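Local coordinates for polyphosphate kinase (Porphyromonas gingivalis, PDB 2O8R), which probably catalyses the reversible transfer of the terminal phosphate of ATP to a growing polyphosphate chain, with magnesium as cofactor, at residues Q377-E382 with V404-R409; K398-F403 with S425-V430; A440-I445 with A459-G464; I613-W618 with R626-C631. The protein carries 3 engineered substitutions. All coordinates share one frame; numbering follows the deposited sequence.

Contact 1 (Q377-E382 with V404-R409)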
loop_
_atom_site.group_PDB
_atom_site.type_symbol
_atom_site.label_atom_id
_atom_site.label_comp_id
_atom_site.label_asym_id
_atom_site.label_seq_id
_atom_site.Cartn_x
_atom_site.Cartn_y
_atom_site.Cartn_z
ATOM N N GLN A 377 -9.171 17.624 4.928
ATOM C CA GLN A 377 -8.719 16.381 4.288
ATOM C C GLN A 377 -9.727 15.271 4.594
ATOM O O GLN A 377 -10.161 15.140 5.745
ATOM C CB GLN A 377 -7.351 15.977 4.849
ATOM C CG GLN A 377 -6.150 16.362 3.996
ATOM C CD GLN A 377 -5.592 15.200 3.180
ATOM O OE1 GLN A 377 -4.486 15.281 2.640
ATOM N NE2 GLN A 377 -6.353 14.112 3.090
ATOM N N TYR A 378 -10.113 14.485 3.583
ATOM C CA TYR A 378 -11.053 13.375 3.808
ATOM C C TYR A 378 -10.537 12.407 4.872
ATOM O O TYR A 378 -11.189 12.204 5.895
ATOM C CB TYR A 378 -11.372 12.620 2.518
ATOM C CG TYR A 378 -12.172 11.345 2.749
ATOM C CD1 TYR A 378 -13.484 11.393 3.213
ATOM C CD2 TYR A 378 -11.615 10.094 2.498
ATOM C CE1 TYR A 378 -14.218 10.233 3.427
ATOM C CE2 TYR A 378 -12.340 8.926 2.709
ATOM C CZ TYR A 378 -13.642 9.001 3.173
ATOM O OH TYR A 378 -14.362 7.841 3.385
ATOM N N ARG A 379 -9.362 11.832 4.616
ATOM C CA ARG A 379 -8.643 11.001 5.576
ATOM C C ARG A 379 -7.197 11.450 5.676
ATOM O O ARG A 379 -6.683 12.113 4.778
ATOM C CB ARG A 379 -8.624 9.545 5.112
ATOM C CG ARG A 379 -9.761 8.683 5.602
ATOM C CD ARG A 379 -9.432 7.206 5.447
ATOM N NE ARG A 379 -9.090 6.863 4.069
ATOM C CZ ARG A 379 -9.907 6.250 3.218
ATOM N NH1 ARG A 379 -11.125 5.892 3.600
ATOM N NH2 ARG A 379 -9.501 5.987 1.982
ATOM N N VAL A 380 -6.548 11.084 6.778
ATOM C CA VAL A 380 -5.088 10.981 6.812
ATOM C C VAL A 380 -4.715 9.507 6.993
ATOM O O VAL A 380 -4.861 8.941 8.073
ATOM C CB VAL A 380 -4.423 11.898 7.876
ATOM C CG1 VAL A 380 -5.324 12.079 9.083
ATOM C CG2 VAL A 380 -3.048 11.351 8.278
ATOM N N ALA A 381 -4.288 8.881 5.902
ATOM C CA ALA A 381 -3.929 7.467 5.917
ATOM C C ALA A 381 -2.726 7.181 5.022
ATOM O O ALA A 381 -1.854 6.395 5.375
ATOM C CB ALA A 381 -5.104 6.625 5.492
ATOM N N GLU A 382 -2.693 7.823 3.861
ATOM C CA GLU A 382 -1.613 7.662 2.905
ATOM C C GLU A 382 -0.689 8.847 3.019
ATOM O O GLU A 382 -1.102 9.940 3.397
ATOM C CB GLU A 382 -2.157 7.616 1.473
ATOM C CG GLU A 382 -2.965 6.385 1.130
ATOM C CD GLU A 382 -2.100 5.262 0.598
ATOM O OE1 GLU A 382 -1.588 5.391 -0.535
ATOM O OE2 GLU A 382 -1.938 4.248 1.311
ATOM N N VAL A 404 -9.959 16.813 9.670
ATOM C CA VAL A 404 -10.238 15.552 8.982
ATOM C C VAL A 404 -11.646 15.056 9.294
ATOM O O VAL A 404 -11.993 14.831 10.467
ATOM C CB VAL A 404 -9.231 14.443 9.387
ATOM C CG1 VAL A 404 -9.400 13.222 8.505
ATOM C CG2 VAL A 404 -7.798 14.946 9.330
ATOM N N GLU A 405 -12.438 14.851 8.242
ATOM C CA GLU A 405 -13.851 14.486 8.393
ATOM C C GLU A 405 -14.150 13.045 8.822
ATOM O O GLU A 405 -15.318 12.674 8.945
ATOM C CB GLU A 405 -14.637 14.803 7.120
ATOM C CG GLU A 405 -14.126 14.134 5.854
ATOM C CD GLU A 405 -15.092 14.263 4.677
ATOM O OE1 GLU A 405 -16.187 13.658 4.724
ATOM O OE2 GLU A 405 -14.746 14.955 3.693
ATOM N N LEU A 406 -13.116 12.239 9.059
ATOM C CA LEU A 406 -13.344 10.826 9.335
ATOM C C LEU A 406 -13.744 10.506 10.784
ATOM O O LEU A 406 -13.953 11.413 11.600
ATOM C CB LEU A 406 -12.189 9.952 8.846
ATOM C CG LEU A 406 -12.757 8.705 8.157
ATOM C CD1 LEU A 406 -13.212 9.013 6.723
ATOM C CD2 LEU A 406 -11.807 7.504 8.235
ATOM N N LYS A 407 -13.814 9.209 11.090
ATOM C CA LYS A 407 -14.717 8.684 12.118
ATOM C C LYS A 407 -14.093 8.238 13.445
ATOM O O LYS A 407 -12.901 8.445 13.704
ATOM C CB LYS A 407 -15.531 7.510 11.537
ATOM C CG LYS A 407 -15.927 7.649 10.071
ATOM C CD LYS A 407 -17.069 8.626 9.870
ATOM C CE LYS A 407 -17.215 8.976 8.401
ATOM N NZ LYS A 407 -18.603 9.393 8.069
ATOM N N ALA A 408 -14.950 7.633 14.274
ATOM C CA ALA A 408 -14.579 6.981 15.521
ATOM C C ALA A 408 -13.619 5.839 15.222
ATOM O O ALA A 408 -12.411 5.970 15.431
ATOM C CB ALA A 408 -15.823 6.460 16.218
ATOM N N ARG A 409 -14.155 4.731 14.710
ATOM C CA ARG A 409 -13.330 3.602 14.271
ATOM C C ARG A 409 -13.245 3.490 12.741
ATOM O O ARG A 409 -14.023 2.784 12.085
ATOM C CB ARG A 409 -13.779 2.307 14.938
ATOM C CG ARG A 409 -13.535 2.313 16.444
ATOM C CD ARG A 409 -14.664 1.622 17.164
ATOM N NE ARG A 409 -14.995 0.356 16.513
ATOM C CZ ARG A 409 -16.223 -0.140 16.411
ATOM N NH1 ARG A 409 -17.258 0.525 16.913
ATOM N NH2 ARG A 409 -16.417 -1.300 15.796
#
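Gln377 and Val404 form a parallel beta bridge at the C-terminal ends of two neighbouring strands, their CA atoms 5.0 Å apart. Beyond it the backbones separate: the bond from Glu405 N to Gln377 O is weak at 3.4 Å, and Val404 CA also turns its hydrogen toward Gln377 O. Both segments run from the C-terminal ends of the parallel strands 370-377 and 399-404 into loops, in a domain of the PLD clan. Arg379 and Arg409, on these loops, are predicted magnesium-site residues. The Tyr378 ring, whose CG is anti to the backbone N (chi1 171°), has partners at a face and at an edge. Leu406 CD1 lies over one ring face in a CH-pi contact, 4.0 Å from the Tyr378 centroid. The Glu405 carboxylate comes to the ring edge, its CD 3.6 Å from Tyr378 CD1 and its plane turned 77° from the ring. The other methyl of Leu406, CD2, rests on Arg379 CG at 3.5 Å. Farther along, Val380 CG1 and Val404 CG2 touch at 3.8 Å, the two side chains crossing at about a right angle, and helix 416-425 packs against Val380.

Contact 2 (K398-F403 with S425-V430)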
loop_
_atom_site.group_PDB
_atom_site.type_symbol
_atom_site.label_atom_id
_atom_site.label_comp_id
_atom_site.label_asym_id
_atom_site.label_seq_id
_atom_site.Cartn_x
_atom_site.Cartn_y
_atom_site.Cartn_z
ATOM N N LYS A 398 5.735 27.212 11.333
ATOM C CA LYS A 398 4.436 27.793 11.001
ATOM C C LYS A 398 3.313 26.940 11.564
ATOM O O LYS A 398 3.405 25.712 11.558
ATOM C CB LYS A 398 4.277 27.914 9.483
ATOM C CG LYS A 398 5.580 28.173 8.752
ATOM C CD LYS A 398 5.357 28.804 7.404
ATOM C CE LYS A 398 6.461 29.800 7.104
ATOM N NZ LYS A 398 7.818 29.208 7.245
ATOM N N LYS A 399 2.258 27.596 12.040
ATOM C CA LYS A 399 1.081 26.906 12.561
ATOM C C LYS A 399 0.360 26.074 11.492
ATOM O O LYS A 399 -0.136 26.620 10.516
ATOM C CB LYS A 399 0.120 27.920 13.163
ATOM C CG LYS A 399 0.609 28.563 14.443
ATOM C CD LYS A 399 -0.544 29.216 15.180
ATOM C CE LYS A 399 -0.088 29.825 16.491
ATOM N NZ LYS A 399 -1.243 30.417 17.221
ATOM N N VAL A 400 0.306 24.754 11.671
ATOM C CA VAL A 400 -0.317 23.877 10.667
ATOM C C VAL A 400 -1.454 23.022 11.241
ATOM O O VAL A 400 -1.222 22.152 12.081
ATOM C CB VAL A 400 0.721 22.968 9.965
ATOM C CG1 VAL A 400 0.043 22.092 8.923
ATOM C CG2 VAL A 400 1.821 23.793 9.314
ATOM N N SER A 401 -2.682 23.267 10.785
ATOM C CA SER A 401 -3.834 22.477 11.239
ATOM C C SER A 401 -4.464 21.686 10.100
ATOM O O SER A 401 -4.615 22.206 8.995
ATOM C CB SER A 401 -4.903 23.377 11.843
ATOM O OG SER A 401 -4.353 24.633 12.178
ATOM N N VAL A 402 -4.831 20.433 10.369
ATOM C CA VAL A 402 -5.563 19.618 9.391
ATOM C C VAL A 402 -6.865 19.097 9.992
ATOM O O VAL A 402 -6.845 18.337 10.965
ATOM C CB VAL A 402 -4.741 18.422 8.896
ATOM C CG1 VAL A 402 -5.528 17.608 7.886
ATOM C CG2 VAL A 402 -3.429 18.869 8.297
ATOM N N PHE A 403 -7.989 19.512 9.405
ATOM C CA PHE A 403 -9.317 19.102 9.859
ATOM C C PHE A 403 -9.787 17.963 9.023
ATOM O O PHE A 403 -9.990 18.126 7.820
ATOM C CB PHE A 403 -10.314 20.258 9.771
ATOM C CG PHE A 403 -10.036 21.346 10.752
ATOM C CD1 PHE A 403 -10.689 21.377 11.968
ATOM C CD2 PHE A 403 -9.080 22.313 10.480
ATOM C CE1 PHE A 403 -10.403 22.369 12.893
ATOM C CE2 PHE A 403 -8.792 23.299 11.398
ATOM C CZ PHE A 403 -9.455 23.329 12.606
ATOM N N SER A 425 6.132 16.442 13.572
ATOM C CA SER A 425 6.614 17.497 12.688
ATOM C C SER A 425 6.080 18.846 13.131
ATOM O O SER A 425 6.595 19.884 12.711
ATOM C CB SER A 425 6.223 17.223 11.236
ATOM O OG SER A 425 6.673 15.944 10.825
ATOM N N GLY A 426 5.048 18.826 13.976
ATOM C CA GLY A 426 4.466 20.050 14.513
ATOM C C GLY A 426 3.063 20.325 14.026
ATOM O O GLY A 426 2.405 21.242 14.529
ATOM N N ILE A 427 2.611 19.540 13.043
ATOM C CA ILE A 427 1.235 19.624 12.526
ATOM C C ILE A 427 0.201 19.259 13.601
ATOM O O ILE A 427 0.471 18.426 14.468
ATOM C CB ILE A 427 1.020 18.676 11.329
ATOM C CG1 ILE A 427 2.029 18.945 10.205
ATOM C CG2 ILE A 427 -0.377 18.792 10.821
ATOM C CD1 ILE A 427 1.986 17.902 9.073
ATOM N N ARG A 428 -0.964 19.899 13.554
ATOM C CA ARG A 428 -2.076 19.542 14.430
ATOM C C ARG A 428 -3.192 18.900 13.611
ATOM O O ARG A 428 -3.534 19.373 12.514
ATOM C CB ARG A 428 -2.624 20.766 15.153
ATOM C CG ARG A 428 -1.685 21.371 16.165
ATOM C CD ARG A 428 -2.324 22.540 16.892
ATOM N NE ARG A 428 -3.738 22.327 17.213
ATOM C CZ ARG A 428 -4.708 23.177 16.883
ATOM N NH1 ARG A 428 -4.403 24.296 16.240
ATOM N NH2 ARG A 428 -5.975 22.927 17.206
ATOM N N ILE A 429 -3.765 17.826 14.144
ATOM C CA ILE A 429 -4.822 17.110 13.437
ATOM C C ILE A 429 -6.061 17.090 14.306
ATOM O O ILE A 429 -6.049 16.497 15.385
ATOM C CB ILE A 429 -4.408 15.654 13.061
ATOM C CG1 ILE A 429 -3.194 15.680 12.126
ATOM C CG2 ILE A 429 -5.553 14.951 12.406
ATOM C CD1 ILE A 429 -2.431 14.389 12.036
ATOM N N VAL A 430 -7.124 17.753 13.855
ATOM C CA VAL A 430 -8.373 17.701 14.594
ATOM C C VAL A 430 -9.495 17.012 13.818
ATOM O O VAL A 430 -9.696 17.255 12.621
ATOM C CB VAL A 430 -8.774 19.070 15.252
ATOM C CG1 VAL A 430 -7.670 20.142 15.091
ATOM C CG2 VAL A 430 -10.160 19.545 14.801
#
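Three backbone hydrogen bonds tie Val400-Val402 to Arg428-Val430. Arg428 N donates to Val400 O and Val402 N to Arg428 O, both at 2.7 Å, and Val430 N closes the run on Val402 O at 3.0 Å. The carbonyls of Val400, Arg428, Val402 and Val430 also receive CA-H contacts from the facing strand, and the axes of strands 399-403 and 428-430 approach to 4.7 Å, 25° from parallel. Apolar contacts lie on both faces of the sheet. Ile427 CG2, anti to its backbone N, reaches Val400 CG1 at 3.8 Å and Val402 CG2 at 4.0 Å; helices 385-395 and 416-425 cover this side, meeting Val400, Ile427 and Ile429. On the other face Phe403 and Val430 run alongside one another, Val430 CG2 meeting Phe403 CD1 at 3.4 Å, while Phe494 packs against the phenylalanine ring. Among the polar groups, the Arg428 guanidinium passes Ser401, NH1 4.1 Å from Ser401 OG, and makes its salt bridge from NH2 to Asp498. Ahead of the second strand, Gly426 ends helix 416-425 in a Schellman motif, with a positive phi of 113° that favours glycine. Strand 399-404, helix 416-425 and strand 428-431 thus make a beta-alpha-beta crossover in the central sheet of this PLD-clan domain.

Contact 3 (A440-I445 with A459-G464). With SO4 (sulfate ion), chain F.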
loop_
_atom_site.group_PDB
_atom_site.type_symbol
_atom_site.label_atom_id
_atom_site.label_comp_id
_atom_site.label_asym_id
_atom_site.label_seq_id
_atom_site.Cartn_x
_atom_site.Cartn_y
_atom_site.Cartn_z
ATOM N N ALA A 440 -16.473 20.025 3.720
ATOM C CA ALA A 440 -15.866 21.195 3.071
ATOM C C ALA A 440 -14.471 20.922 2.500
ATOM O O ALA A 440 -13.670 20.211 3.098
ATOM C CB ALA A 440 -15.807 22.344 4.050
ATOM N N LYS A 441 -14.188 21.489 1.335
ATOM C CA LYS A 441 -12.917 21.246 0.654
ATOM C C LYS A 441 -12.137 22.562 0.511
ATOM O O LYS A 441 -12.062 23.132 -0.579
ATOM C CB LYS A 441 -13.160 20.627 -0.728
ATOM C CG LYS A 441 -14.276 19.577 -0.818
ATOM C CD LYS A 441 -13.777 18.229 -0.356
ATOM C CE LYS A 441 -14.794 17.138 -0.595
ATOM N NZ LYS A 441 -14.324 15.861 0.001
ATOM N N THR A 442 -11.563 23.037 1.613
ATOM C CA THR A 442 -10.881 24.323 1.639
ATOM C C THR A 442 -9.465 24.241 2.205
ATOM O O THR A 442 -9.187 23.431 3.086
ATOM C CB THR A 442 -11.653 25.350 2.489
ATOM O OG1 THR A 442 -11.701 24.890 3.841
ATOM C CG2 THR A 442 -13.080 25.529 1.988
ATOM N N ALA A 443 -8.579 25.091 1.692
ATOM C CA ALA A 443 -7.265 25.316 2.295
ATOM C C ALA A 443 -7.103 26.809 2.575
ATOM O O ALA A 443 -7.806 27.642 1.995
ATOM C CB ALA A 443 -6.161 24.817 1.392
ATOM N N LEU A 444 -6.180 27.154 3.466
ATOM C CA LEU A 444 -6.035 28.540 3.887
ATOM C C LEU A 444 -4.613 28.861 4.238
ATOM O O LEU A 444 -4.040 28.228 5.116
ATOM C CB LEU A 444 -6.899 28.823 5.113
ATOM C CG LEU A 444 -6.858 30.250 5.640
ATOM C CD1 LEU A 444 -7.455 31.242 4.637
ATOM C CD2 LEU A 444 -7.591 30.318 6.951
ATOM N N ILE A 445 -4.050 29.853 3.559
ATOM C CA ILE A 445 -2.715 30.339 3.887
ATOM C C ILE A 445 -2.839 31.746 4.453
ATOM O O ILE A 445 -3.374 32.628 3.786
ATOM C CB ILE A 445 -1.796 30.343 2.661
ATOM C CG1 ILE A 445 -1.610 28.928 2.134
ATOM C CG2 ILE A 445 -0.448 30.881 3.028
ATOM C CD1 ILE A 445 -1.321 28.894 0.674
ATOM N N ALA A 459 -7.133 31.858 0.037
ATOM C CA ALA A 459 -8.081 30.791 0.265
ATOM C C ALA A 459 -8.159 29.934 -0.981
ATOM O O ALA A 459 -8.243 30.456 -2.095
ATOM C CB ALA A 459 -9.462 31.354 0.622
ATOM N N LEU A 460 -8.109 28.619 -0.787
ATOM C CA LEU A 460 -8.338 27.656 -1.857
ATOM C C LEU A 460 -9.633 26.928 -1.554
ATOM O O LEU A 460 -9.772 26.377 -0.466
ATOM C CB LEU A 460 -7.196 26.649 -1.888
ATOM C CG LEU A 460 -5.938 26.894 -2.715
ATOM C CD1 LEU A 460 -5.482 28.323 -2.650
ATOM C CD2 LEU A 460 -4.838 25.965 -2.240
ATOM N N LEU A 461 -10.583 26.958 -2.493
ATOM C CA LEU A 461 -11.902 26.293 -2.348
ATOM C C LEU A 461 -12.218 25.432 -3.541
ATOM O O LEU A 461 -11.892 25.789 -4.668
ATOM C CB LEU A 461 -13.032 27.294 -2.181
ATOM C CG LEU A 461 -12.947 28.085 -0.885
ATOM C CD1 LEU A 461 -12.238 29.434 -1.123
ATOM C CD2 LEU A 461 -14.345 28.280 -0.360
ATOM N N SER A 462 -12.886 24.310 -3.301
ATOM C CA SER A 462 -12.916 23.255 -4.304
ATOM C C SER A 462 -14.137 22.361 -4.269
ATOM O O SER A 462 -14.744 22.159 -3.215
ATOM C CB SER A 462 -11.689 22.378 -4.132
ATOM O OG SER A 462 -11.616 21.457 -5.198
ATOM N N THR A 463 -14.462 21.794 -5.426
ATOM C CA THR A 463 -15.582 20.863 -5.552
ATOM C C THR A 463 -15.206 19.438 -5.168
ATOM O O THR A 463 -16.082 18.614 -4.926
ATOM C CB THR A 463 -16.153 20.857 -6.971
ATOM O OG1 THR A 463 -15.152 20.392 -7.885
ATOM C CG2 THR A 463 -16.562 22.255 -7.358
ATOM N N GLY A 464 -13.907 19.147 -5.125
ATOM C CA GLY A 464 -13.420 17.878 -4.598
ATOM C C GLY A 464 -12.111 18.001 -3.841
ATOM O O GLY A 464 -11.660 19.101 -3.545
HETATM S S SO4 F . -17.148 13.512 -2.329
HETATM O O1 SO4 F . -16.585 12.913 -3.537
HETATM O O2 SO4 F . -18.373 12.787 -1.962
HETATM O O3 SO4 F . -16.174 13.420 -1.243
HETATM O O4 SO4 F . -17.390 14.934 -2.556
#
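Thr442-Leu444 and Ala459-Leu461 run antiparallel, and Ala443 and Leu460 form a hydrogen-bonded pair: Ala443 N donates to Leu460 O at 2.8 Å and Leu460 N to Ala443 O at 3.0 Å. On one face Ala443 CB meets Leu460 CB at 3.9 Å. Thr442 and Leu461 are neighbours on the other face, with Thr442 CG2 3.8 Å from Leu461 CD2; helix 484-497 packs on this face against Thr442, Leu444 and Ala459. Where the strands give way to loop, Lys441 lays its aliphatic part over the end of the partner segment. Its CB is 3.3 Å from Ser462 O and 3.5 Å from Gly464 O, and a bend at chi2 (-81°) turns CD toward Gly464. Ser462 OG donates to Gly464 O at 2.9 Å and has a further partner in Thr478. The buried Lys441 amine is hydrogen-bonded to Asn465 OD1 and gives a weak bond of 3.3 Å from NZ to O3 of a sulfate ion, which His597 and Arg599 also hold. The sulfate, probably from the crystallisation liquor, may mark a pocket. The two strands form a beta hairpin whose open end borders His439, the predicted phosphohistidine residue.

Contact 4 (I613-W618 with R626-C631)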
loop_
_atom_site.group_PDB
_atom_site.type_symbol
_atom_site.label_atom_id
_atom_site.label_comp_id
_atom_site.label_asym_id
_atom_site.label_seq_id
_atom_site.Cartn_x
_atom_site.Cartn_y
_atom_site.Cartn_z
ATOM N N ILE A 613 -19.533 27.795 -6.593
ATOM C CA ILE A 613 -18.780 26.551 -6.610
ATOM C C ILE A 613 -19.021 25.880 -5.259
ATOM O O ILE A 613 -18.842 26.528 -4.214
ATOM C CB ILE A 613 -17.273 26.863 -6.823
ATOM C CG1 ILE A 613 -16.959 26.904 -8.310
ATOM C CG2 ILE A 613 -16.343 25.863 -6.142
ATOM C CD1 ILE A 613 -15.580 27.427 -8.589
ATOM N N SER A 614 -19.450 24.612 -5.261
ATOM C CA SER A 614 -19.743 23.952 -3.980
ATOM C C SER A 614 -19.062 22.629 -3.671
ATOM O O SER A 614 -18.615 21.906 -4.559
ATOM C CB SER A 614 -21.246 23.786 -3.775
ATOM O OG SER A 614 -21.501 23.439 -2.419
ATOM N N SER A 615 -19.005 22.330 -2.377
ATOM C CA SER A 615 -18.578 21.029 -1.882
ATOM C C SER A 615 -19.768 20.092 -1.734
ATOM O O SER A 615 -19.604 18.881 -1.669
ATOM C CB SER A 615 -17.878 21.177 -0.530
ATOM O OG SER A 615 -18.811 21.511 0.478
ATOM N N ALA A 616 -20.970 20.656 -1.698
ATOM C CA ALA A 616 -22.175 19.867 -1.455
ATOM C C ALA A 616 -22.987 19.562 -2.707
ATOM O O ALA A 616 -23.120 20.407 -3.593
ATOM C CB ALA A 616 -23.060 20.571 -0.439
ATOM N N ASP A 617 -23.514 18.342 -2.770
ATOM C CA ASP A 617 -24.682 18.022 -3.590
ATOM C C ASP A 617 -25.888 18.356 -2.735
ATOM O O ASP A 617 -25.747 18.605 -1.549
ATOM C CB ASP A 617 -24.737 16.539 -3.906
ATOM C CG ASP A 617 -23.453 16.018 -4.470
ATOM O OD1 ASP A 617 -22.968 16.598 -5.457
ATOM O OD2 ASP A 617 -22.933 15.025 -3.930
ATOM N N TRP A 618 -27.078 18.344 -3.315
ATOM C CA TRP A 618 -28.272 18.618 -2.530
ATOM C C TRP A 618 -28.966 17.318 -2.143
ATOM O O TRP A 618 -30.011 16.948 -2.698
ATOM C CB TRP A 618 -29.220 19.541 -3.281
ATOM C CG TRP A 618 -28.670 20.895 -3.563
ATOM C CD1 TRP A 618 -27.580 21.482 -2.984
ATOM C CD2 TRP A 618 -29.211 21.862 -4.474
ATOM N NE1 TRP A 618 -27.397 22.743 -3.499
ATOM C CE2 TRP A 618 -28.386 23.000 -4.414
ATOM C CE3 TRP A 618 -30.306 21.870 -5.341
ATOM C CZ2 TRP A 618 -28.628 24.137 -5.178
ATOM C CZ3 TRP A 618 -30.544 23.002 -6.102
ATOM C CH2 TRP A 618 -29.708 24.116 -6.018
ATOM N N ARG A 626 -23.869 17.568 7.457
ATOM C CA ARG A 626 -22.471 17.918 7.247
ATOM C C ARG A 626 -22.179 19.416 7.360
ATOM O O ARG A 626 -23.072 20.252 7.211
ATOM C CB ARG A 626 -22.025 17.431 5.860
ATOM C CG ARG A 626 -21.741 15.948 5.780
ATOM C CD ARG A 626 -22.695 15.233 4.864
ATOM N NE ARG A 626 -22.329 15.439 3.465
ATOM C CZ ARG A 626 -21.482 14.672 2.782
ATOM N NH1 ARG A 626 -21.220 14.947 1.510
ATOM N NH2 ARG A 626 -20.898 13.630 3.360
ATOM N N ILE A 627 -20.921 19.761 7.606
ATOM C CA ILE A 627 -20.498 21.114 7.292
ATOM C C ILE A 627 -19.895 21.168 5.879
ATOM O O ILE A 627 -18.914 20.484 5.563
ATOM C CB ILE A 627 -19.624 21.753 8.403
ATOM C CG1 ILE A 627 -20.545 22.418 9.442
ATOM C CG2 ILE A 627 -18.653 22.788 7.823
ATOM C CD1 ILE A 627 -19.833 23.140 10.553
ATOM N N GLU A 628 -20.540 21.964 5.030
ATOM C CA GLU A 628 -20.185 22.089 3.620
ATOM C C GLU A 628 -19.847 23.534 3.305
ATOM O O GLU A 628 -20.089 24.428 4.115
ATOM C CB GLU A 628 -21.382 21.699 2.743
ATOM C CG GLU A 628 -21.996 20.352 3.055
ATOM C CD GLU A 628 -21.339 19.199 2.313
ATOM O OE1 GLU A 628 -20.431 19.434 1.494
ATOM O OE2 GLU A 628 -21.753 18.045 2.542
ATOM N N THR A 629 -19.310 23.767 2.115
ATOM C CA THR A 629 -19.111 25.134 1.642
ATOM C C THR A 629 -19.667 25.382 0.251
ATOM O O THR A 629 -19.737 24.477 -0.585
ATOM C CB THR A 629 -17.633 25.547 1.626
ATOM O OG1 THR A 629 -16.863 24.574 0.895
ATOM C CG2 THR A 629 -17.114 25.689 3.035
ATOM N N ALA A 630 -20.066 26.626 0.019
ATOM C CA ALA A 630 -20.289 27.113 -1.328
ATOM C C ALA A 630 -19.709 28.515 -1.417
ATOM O O ALA A 630 -19.772 29.295 -0.460
ATOM C CB ALA A 630 -21.763 27.109 -1.679
ATOM N N CYS A 631 -19.137 28.824 -2.572
ATOM C CA CYS A 631 -18.443 30.080 -2.758
ATOM C C CYS A 631 -18.847 30.777 -4.054
ATOM O O CYS A 631 -18.902 30.140 -5.108
ATOM C CB CYS A 631 -16.958 29.824 -2.776
ATOM S SG CYS A 631 -16.008 31.277 -2.491
#
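Ser614 and Ser615 send their hydroxyls in different directions to grip the backbone of Thr629 and the carboxylate of Glu628. In Ser614 OG stands anti to the backbone N (chi1 -167°); it donates to Thr629 O at 2.7 Å and accepts from Ala616 N at 2.9 Å, the second bond closing an ST turn. Ser615 OG instead sits between its backbone N and carbonyl carbon (chi1 71°). There it receives Thr629 N in a nearly straight bond of 2.8 Å and donates to Glu628 OE1, also at 2.8 Å, on the anti lone pair of that oxygen. Thr629 O accepts twice, from Ser614 OG and from Ser615 N, the latter approaching almost along the C=O direction. This hydroxyl network continues an antiparallel strand pair, 610-614 with 629-632, in the large mixed sheet of the second PLD-clan domain; Ile613 and Cys631 are a hydrogen-bonded pair, each backbone N donating to the other's O at 2.8 Å. Glu628 folds back at chi2 (-88°), bringing CD to 3.5 Å from Ala616 CB. Both carboxylate oxygens have further partners: OE1 is also hydrogen-bonded to ND1 of His439, the residue predicted to form the phosphohistidine intermediate, and OE2 forms a salt bridge with Arg626 NE at 2.8 Å, its hydrogen bond weak and bent. Ser615 would thus act as a second-shell residue that probably helps position the Glu628 carboxylate beside the histidine. Ala630 CB lies near Ser614 OG on the same face, while Thr629 and Cys631 also touch helix 484-497.

Contacts 1 and 2 are successive parts of the parallel portion of one mixed sheet: Val404 N lies 3.0 Å from Val430 O and Gln377 N 3.0 Å from Phe403 O, both probable hydrogen bonds. Contact 3 meets contact 1 through a long, weak ion pair, Glu405 OE2 being 3.8 Å from Lys441 NZ. It also joins the two C-terminal domains at contact 4, where a probable bond of 3.1 Å links Ala440 N to Ile627 O and Thr463 packs on Ile613 and Ser614. Contacts 1, 3 and 4 converge on the predicted phosphohistidine His439: the side chains of Glu405 and Lys441 come within about 4 Å of its side chain and that of Glu628 within about 3 Å. Contact 2 lies farther back, with the Phe403 side chain about 11 Å from that histidine.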